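Putative ABC type-2 transporter (PDB 3CNI) probably serves as a membrane-embedded component of an ABC transporter, of which this chain is one piece, a calcium-binding mixed alpha/beta domain that pairs with a second copy. Local coordinates at residues A[103-106]-A[107-111]; A[141-145]-A[146-150]. All coordinates share one frame; numbering follows the deposited sequence.

Contact 1: residues A[103-106]-A[107-111]; sequences ESLK and VQLAS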
ATOM      1  N   GLU A 103      -4.304  -0.584  -2.868  1.00 66.80           N
ATOM      2  CA  GLU A 103      -4.337  -1.799  -1.988  1.00 66.21           C
ATOM      3  C   GLU A 103      -5.756  -2.213  -1.892  1.00 65.62           C
ATOM      4  O   GLU A 103      -6.125  -3.384  -2.011  1.00 66.46           O
ATOM      5  CB  GLU A 103      -3.775  -1.525  -0.597  1.00 65.61           C
ATOM      6  CG  GLU A 103      -2.303  -1.318  -0.574  1.00 68.18           C
ATOM      7  CD  GLU A 103      -1.530  -2.551  -1.004  1.00 68.29           C
ATOM      8  OE1 GLU A 103      -2.120  -3.659  -1.064  1.00 71.66           O
ATOM      9  OE2 GLU A 103      -0.333  -2.417  -1.295  1.00 69.60           O
ATOM     10  N   SER A 104      -6.597  -1.233  -1.725  1.00 65.11           N
ATOM     11  CA  SER A 104      -8.023  -1.562  -1.472  1.00 65.30           C
ATOM     12  C   SER A 104      -8.691  -2.185  -2.708  1.00 63.99           C
ATOM     13  O   SER A 104      -9.580  -3.020  -2.635  1.00 65.44           O
ATOM     14  CB  SER A 104      -8.731  -0.280  -0.976  1.00 65.13           C
ATOM     15  OG  SER A 104     -10.104  -0.477  -1.073  1.00 70.10           O
ATOM     16  N   LEU A 105      -8.211  -1.807  -3.868  1.00 63.83           N
ATOM     17  CA  LEU A 105      -8.713  -2.326  -5.134  1.00 63.96           C
ATOM     18  C   LEU A 105      -8.412  -3.823  -5.276  1.00 65.02           C
ATOM     19  O   LEU A 105      -9.161  -4.617  -5.850  1.00 63.94           O
ATOM     20  CB  LEU A 105      -8.085  -1.551  -6.299  1.00 63.90           C
ATOM     21  CG  LEU A 105      -8.342  -2.147  -7.687  1.00 64.31           C
ATOM     22  CD1 LEU A 105      -9.915  -2.213  -8.081  1.00 64.78           C
ATOM     23  CD2 LEU A 105      -7.462  -1.452  -8.723  1.00 60.25           C
ATOM     24  N   LYS A 106      -7.291  -4.213  -4.691  1.00 65.35           N
ATOM     25  CA  LYS A 106      -6.845  -5.567  -4.811  1.00 65.19           C
ATOM     26  C   LYS A 106      -7.839  -6.449  -4.096  1.00 66.02           C
ATOM     27  O   LYS A 106      -8.170  -7.551  -4.570  1.00 64.75           O
ATOM     28  CB  LYS A 106      -5.510  -5.737  -4.136  1.00 66.11           C
ATOM     29  CG  LYS A 106      -4.340  -4.968  -4.800  1.00 67.23           C
ATOM     30  CD  LYS A 106      -3.091  -5.252  -4.002  1.00 67.67           C
ATOM     31  CE  LYS A 106      -1.916  -4.458  -4.553  1.00 71.14           C
ATOM     32  NZ  LYS A 106      -0.849  -4.482  -3.531  1.00 70.26           N
ATOM     33  N   VAL A 107      -8.225  -5.968  -2.908  1.00 65.41           N
ATOM     34  CA  VAL A 107      -9.267  -6.580  -2.102  1.00 65.67           C
ATOM     35  C   VAL A 107     -10.642  -6.633  -2.874  1.00 66.48           C
ATOM     36  O   VAL A 107     -11.376  -7.630  -2.861  1.00 66.36           O
ATOM     37  CB  VAL A 107      -9.429  -5.836  -0.694  1.00 66.27           C
ATOM     38  CG1 VAL A 107     -10.655  -6.414   0.087  1.00 65.63           C
ATOM     39  CG2 VAL A 107      -8.170  -5.947   0.141  1.00 60.45           C
ATOM     40  N   GLN A 108     -10.964  -5.555  -3.571  1.00 67.31           N
ATOM     41  CA  GLN A 108     -12.224  -5.471  -4.279  1.00 67.75           C
ATOM     42  C   GLN A 108     -12.204  -6.266  -5.581  1.00 67.98           C
ATOM     43  O   GLN A 108     -13.206  -6.296  -6.298  1.00 70.32           O
ATOM     44  CB  GLN A 108     -12.647  -4.035  -4.571  1.00 68.42           C
ATOM     45  CG  GLN A 108     -12.898  -3.163  -3.351  1.00 70.75           C
ATOM     46  CD  GLN A 108     -13.093  -1.678  -3.702  1.00 75.75           C
ATOM     47  OE1 GLN A 108     -14.124  -1.293  -4.230  1.00 82.24           O
ATOM     48  NE2 GLN A 108     -12.081  -0.843  -3.417  1.00 76.64           N
ATOM     49  N   LEU A 109     -11.120  -6.984  -5.853  1.00 66.67           N
ATOM     50  CA  LEU A 109     -11.056  -7.816  -7.076  1.00 65.46           C
ATOM     51  C   LEU A 109     -11.177  -9.281  -6.746  1.00 63.87           C
ATOM     52  O   LEU A 109     -11.361 -10.129  -7.627  1.00 62.17           O
ATOM     53  CB  LEU A 109      -9.733  -7.595  -7.840  1.00 65.50           C
ATOM     54  CG  LEU A 109      -9.448  -6.266  -8.575  1.00 68.88           C
ATOM     55  CD1 LEU A 109      -7.990  -6.210  -9.166  1.00 70.16           C
ATOM     56  CD2 LEU A 109     -10.460  -5.955  -9.649  1.00 68.77           C
ATOM     57  N   ALA A 110     -11.037  -9.569  -5.452  1.00 62.62           N
ATOM     58  CA  ALA A 110     -10.690 -10.907  -4.993  1.00 62.18           C
ATOM     59  C   ALA A 110     -11.679 -11.993  -5.351  1.00 61.60           C
ATOM     60  O   ALA A 110     -11.281 -13.084  -5.726  1.00 61.66           O
ATOM     61  CB  ALA A 110     -10.392 -10.905  -3.491  1.00 62.29           C
ATOM     62  N   SER A 111     -12.963 -11.703  -5.219  1.00 62.19           N
ATOM     63  CA  SER A 111     -14.035 -12.680  -5.466  1.00 62.29           C
ATOM     64  C   SER A 111     -13.974 -13.192  -6.884  1.00 62.55           C
ATOM     65  O   SER A 111     -14.511 -14.313  -7.223  1.00 61.06           O
ATOM     66  CB  SER A 111     -15.425 -12.044  -5.325  1.00 63.61           C
ATOM     67  OG  SER A 111     -15.876 -12.010  -4.001  1.00 64.42           O
TER

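Contact 2: residues A[141-145]-A[146-150]; sequences KNHSP and EAIMN. With CA (calcium ion), chain B.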
ATOM      1  N   LYS A 141      10.022   8.311 -16.156  1.00 59.68           N
ATOM      2  CA  LYS A 141       9.365   7.053 -16.477  1.00 60.42           C
ATOM      3  C   LYS A 141       9.861   6.036 -15.517  1.00 60.35           C
ATOM      4  O   LYS A 141      11.023   6.000 -15.191  1.00 60.20           O
ATOM      5  CB  LYS A 141       9.696   6.565 -17.904  1.00 60.55           C
ATOM      6  CG  LYS A 141       8.939   7.240 -19.032  1.00 61.44           C
ATOM      7  CD  LYS A 141       9.613   6.961 -20.382  1.00 62.98           C
ATOM      8  N   ASN A 142       8.930   5.217 -15.099  1.00 61.60           N
ATOM      9  CA  ASN A 142       9.179   3.978 -14.351  1.00 62.72           C
ATOM     10  C   ASN A 142       9.667   4.206 -12.918  1.00 62.26           C
ATOM     11  O   ASN A 142      10.173   3.320 -12.240  1.00 63.19           O
ATOM     12  CB  ASN A 142      10.106   3.093 -15.172  1.00 62.95           C
ATOM     13  CG  ASN A 142       9.379   2.509 -16.379  1.00 65.53           C
ATOM     14  OD1 ASN A 142       8.324   1.881 -16.217  1.00 70.69           O
ATOM     15  ND2 ASN A 142       9.899   2.742 -17.574  1.00 64.28           N
ATOM     16  N   HIS A 143       9.513   5.432 -12.476  1.00 60.75           N
ATOM     17  CA  HIS A 143       9.814   5.755 -11.124  1.00 59.36           C
ATOM     18  C   HIS A 143       8.626   6.274 -10.442  1.00 59.14           C
ATOM     19  O   HIS A 143       7.874   7.074 -10.986  1.00 59.71           O
ATOM     20  CB  HIS A 143      10.924   6.807 -11.045  1.00 60.00           C
ATOM     21  CG  HIS A 143      12.247   6.331 -11.545  1.00 57.87           C
ATOM     22  ND1 HIS A 143      12.472   6.011 -12.863  1.00 56.99           N
ATOM     23  CD2 HIS A 143      13.427   6.168 -10.910  1.00 56.18           C
ATOM     24  CE1 HIS A 143      13.725   5.618 -13.012  1.00 55.35           C
ATOM     25  NE2 HIS A 143      14.335   5.746 -11.848  1.00 55.74           N
ATOM     26  N   SER A 144       8.508   5.833  -9.205  1.00 59.27           N
ATOM     27  CA  SER A 144       7.566   6.357  -8.209  1.00 58.75           C
ATOM     28  C   SER A 144       8.027   7.679  -7.592  1.00 59.04           C
ATOM     29  O   SER A 144       9.245   8.043  -7.668  1.00 58.76           O
ATOM     30  CB  SER A 144       7.419   5.318  -7.064  1.00 59.19           C
ATOM     31  OG  SER A 144       8.541   5.306  -6.192  1.00 57.88           O
ATOM     32  N   PRO A 145       7.089   8.413  -6.958  1.00 58.95           N
ATOM     33  CA  PRO A 145       7.489   9.649  -6.303  1.00 59.02           C
ATOM     34  C   PRO A 145       8.439   9.448  -5.157  1.00 59.57           C
ATOM     35  O   PRO A 145       9.306  10.267  -4.926  1.00 59.19           O
ATOM     36  CB  PRO A 145       6.163  10.232  -5.800  1.00 59.24           C
ATOM     37  CG  PRO A 145       5.100   9.637  -6.684  1.00 59.37           C
ATOM     38  CD  PRO A 145       5.616   8.255  -7.003  1.00 59.90           C
ATOM     39  N   GLU A 146       8.259   8.345  -4.437  1.00 61.18           N
ATOM     40  CA  GLU A 146       9.185   7.980  -3.350  1.00 61.92           C
ATOM     41  C   GLU A 146      10.598   7.902  -3.898  1.00 62.05           C
ATOM     42  O   GLU A 146      11.569   8.424  -3.315  1.00 62.65           O
ATOM     43  CB  GLU A 146       8.861   6.628  -2.785  1.00 62.71           C
ATOM     44  CG  GLU A 146       7.509   6.492  -2.013  1.00 66.59           C
ATOM     45  CD  GLU A 146       6.227   6.114  -2.841  1.00 67.94           C
ATOM     46  OE1 GLU A 146       6.022   6.416  -4.065  1.00 69.79           O
ATOM     47  OE2 GLU A 146       5.362   5.557  -2.174  1.00 69.35           O
ATOM     48  N   ALA A 147      10.720   7.170  -4.999  1.00 62.17           N
ATOM     49  CA  ALA A 147      12.048   6.927  -5.645  1.00 61.29           C
ATOM     50  C   ALA A 147      12.635   8.241  -6.073  1.00 60.52           C
ATOM     51  O   ALA A 147      13.779   8.519  -5.834  1.00 60.79           O
ATOM     52  CB  ALA A 147      11.934   5.992  -6.864  1.00 60.06           C
ATOM     53  N   ILE A 148      11.835   9.062  -6.716  1.00 61.31           N
ATOM     54  CA  ILE A 148      12.352  10.337  -7.212  1.00 62.22           C
ATOM     55  C   ILE A 148      12.755  11.219  -6.045  1.00 63.16           C
ATOM     56  O   ILE A 148      13.760  11.891  -6.065  1.00 60.76           O
ATOM     57  CB  ILE A 148      11.387  11.083  -8.133  1.00 62.14           C
ATOM     58  CG1 ILE A 148      11.236  10.271  -9.401  1.00 61.77           C
ATOM     59  CG2 ILE A 148      12.005  12.438  -8.510  1.00 60.60           C
ATOM     60  CD1 ILE A 148      12.569  10.097 -10.135  1.00 61.75           C
HETATM   61  N   MSE A 149      11.958  11.164  -5.001  1.00 64.52           N
HETATM   62  CA  MSE A 149      12.229  12.008  -3.847  1.00 65.97           C
HETATM   63  C   MSE A 149      13.423  11.483  -3.092  1.00 65.53           C
HETATM   64  O   MSE A 149      14.168  12.251  -2.591  1.00 64.86           O
HETATM   65  CB  MSE A 149      10.988  12.077  -2.932  1.00 67.27           C
HETATM   66  CG  MSE A 149       9.789  12.788  -3.575  1.00 70.51           C
HETATM   67 SE   MSE A 149      10.216  14.729  -3.760  1.00 80.27          SE
HETATM   68  CE  MSE A 149       9.680  14.882  -5.655  1.00 79.38           C
ATOM     69  N   ASN A 150      13.604  10.173  -3.027  1.00 65.91           N
ATOM     70  CA  ASN A 150      14.759   9.579  -2.276  1.00 67.34           C
ATOM     71  C   ASN A 150      16.085   9.838  -2.974  1.00 68.38           C
ATOM     72  O   ASN A 150      17.153   9.902  -2.321  1.00 68.13           O
ATOM     73  CB  ASN A 150      14.611   8.064  -1.982  1.00 66.75           C
ATOM     74  CG  ASN A 150      13.463   7.764  -1.041  1.00 67.93           C
ATOM     75  OD1 ASN A 150      13.125   8.568  -0.150  1.00 66.06           O
ATOM     76  ND2 ASN A 150      12.809   6.591  -1.250  1.00 70.93           N
TER
HETATM   77 CA    CA B 201       3.297   4.304  -2.744  1.00 62.58          CA
HETATM   78  O   HOH W   1       3.739   5.646  -4.821  1.00 43.77           O
HETATM   79  O   HOH W   2       2.140   2.503  -3.734  1.00 60.01           O
HETATM   80  O   HOH W   3       3.893   2.783  -1.016  1.00 57.89           O
HETATM   81  O   HOH W   4       2.687   5.315  -0.735  1.00 46.81           O

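Contact 1: residues A[103-106]-A[107-111]
Gln108 sets CG beside its own backbone N (chi1 -62°) and runs on extended, while Ser104 turns OG away from its N (chi1 165°); between them these torsions carry the amide NE2 back over the preceding helical turn to the serine. There NE2 makes two weak hydrogen bonds, to Ser104 OG at 3.1 Å and to Ser104 O at 3.4 Å. The same carbonyl oxygen accepts the backbone N of Gln108 at 3.0 Å, so a single glutamine grips Ser104 through both main chain and side chain. A short hydroxyl suits this place, since it offers an acceptor close to the helix surface. Two residues on, Lys106 runs extended so that NZ reaches Glu103 OE1 at 2.9 Å, an i to i+3 salt bridge. The type I turn from Val107 to Ala110 then redirects the chain. The side chains of Leu105 and Leu109 meet at a slant on the inner side, CD1 of Leu105 4.1 Å from CD2 of Leu109. Leu105 packs on Ala30 and Leu31 of helix 22-32, and both leucines touch Leu127 of strand 127-135, while Val107 meets Gly96 of the second subunit.

Contact 2: residues A[141-145]-A[146-150]
Pro145 O accepts the backbone N of Met149, a selenomethionine, at 2.8 Å, closing a helical turn at the start of helix 145-152. One residue earlier, Ser144 is the N-cap: OG takes Ala147 N at 3.1 Å in a fairly straight bond (160°), while its carbonyl O takes Ile148 N at 2.9 Å as the first regular helical bond. The hydroxyl is well placed for this because chi1 of 76° holds OG between the serine's own N and carbonyl carbon. Proline fits the next position, where a helix has no acceptor for a backbone N-H. Its ring lies alongside Glu146, with Pro145 CD 3.5 Å from Glu146 OE1. The glutamate bends at chi2 and binds the calcium ion through one oxygen, OE2, at 2.5 Å. Its other oxygen, OE1, accepts a hydrogen bond from water 1, itself a calcium ligand, which should fix the turn of the carboxylate. Ahead of the cap, His143 ND1 donates in its ring plane to Lys141 O at 2.7 Å, while His143 CB rests 3.8 Å from Ile148 CD1 and Ala147 CB sits at the ring edge, 4.3 Å from His143 CD2. Replacing His143 with alanine would keep CB against Ile148 but is likely to leave Lys141 O without its imidazole donor and Ala147 CB without the ring edge beside it. A serine N-cap followed by proline at the first helical position is typical of a helix start, here joined to a calcium site that Ser99 and four waters complete.

Overall arrangement
Contacts 1 and 2 treat opposite ends of two helices: contact 1 lies at the C-terminal end of helix 89-107, contact 2 at the N-terminal start of helix 145-152. Their centres are 25 Å apart on opposite sides of the chain's centre, and their nearest atoms remain about 10 Å apart. Calcium relates them through helix 89-107, which also carries Ser99, a ligand of the ion held by Glu146 in contact 2. The side chain of Glu103 in contact 1 comes within about 6 Å of that of Ser99 and about 4 Å of a different calcium ion. Both contacts also touch the second subunit, each at its own part of the dimer surface.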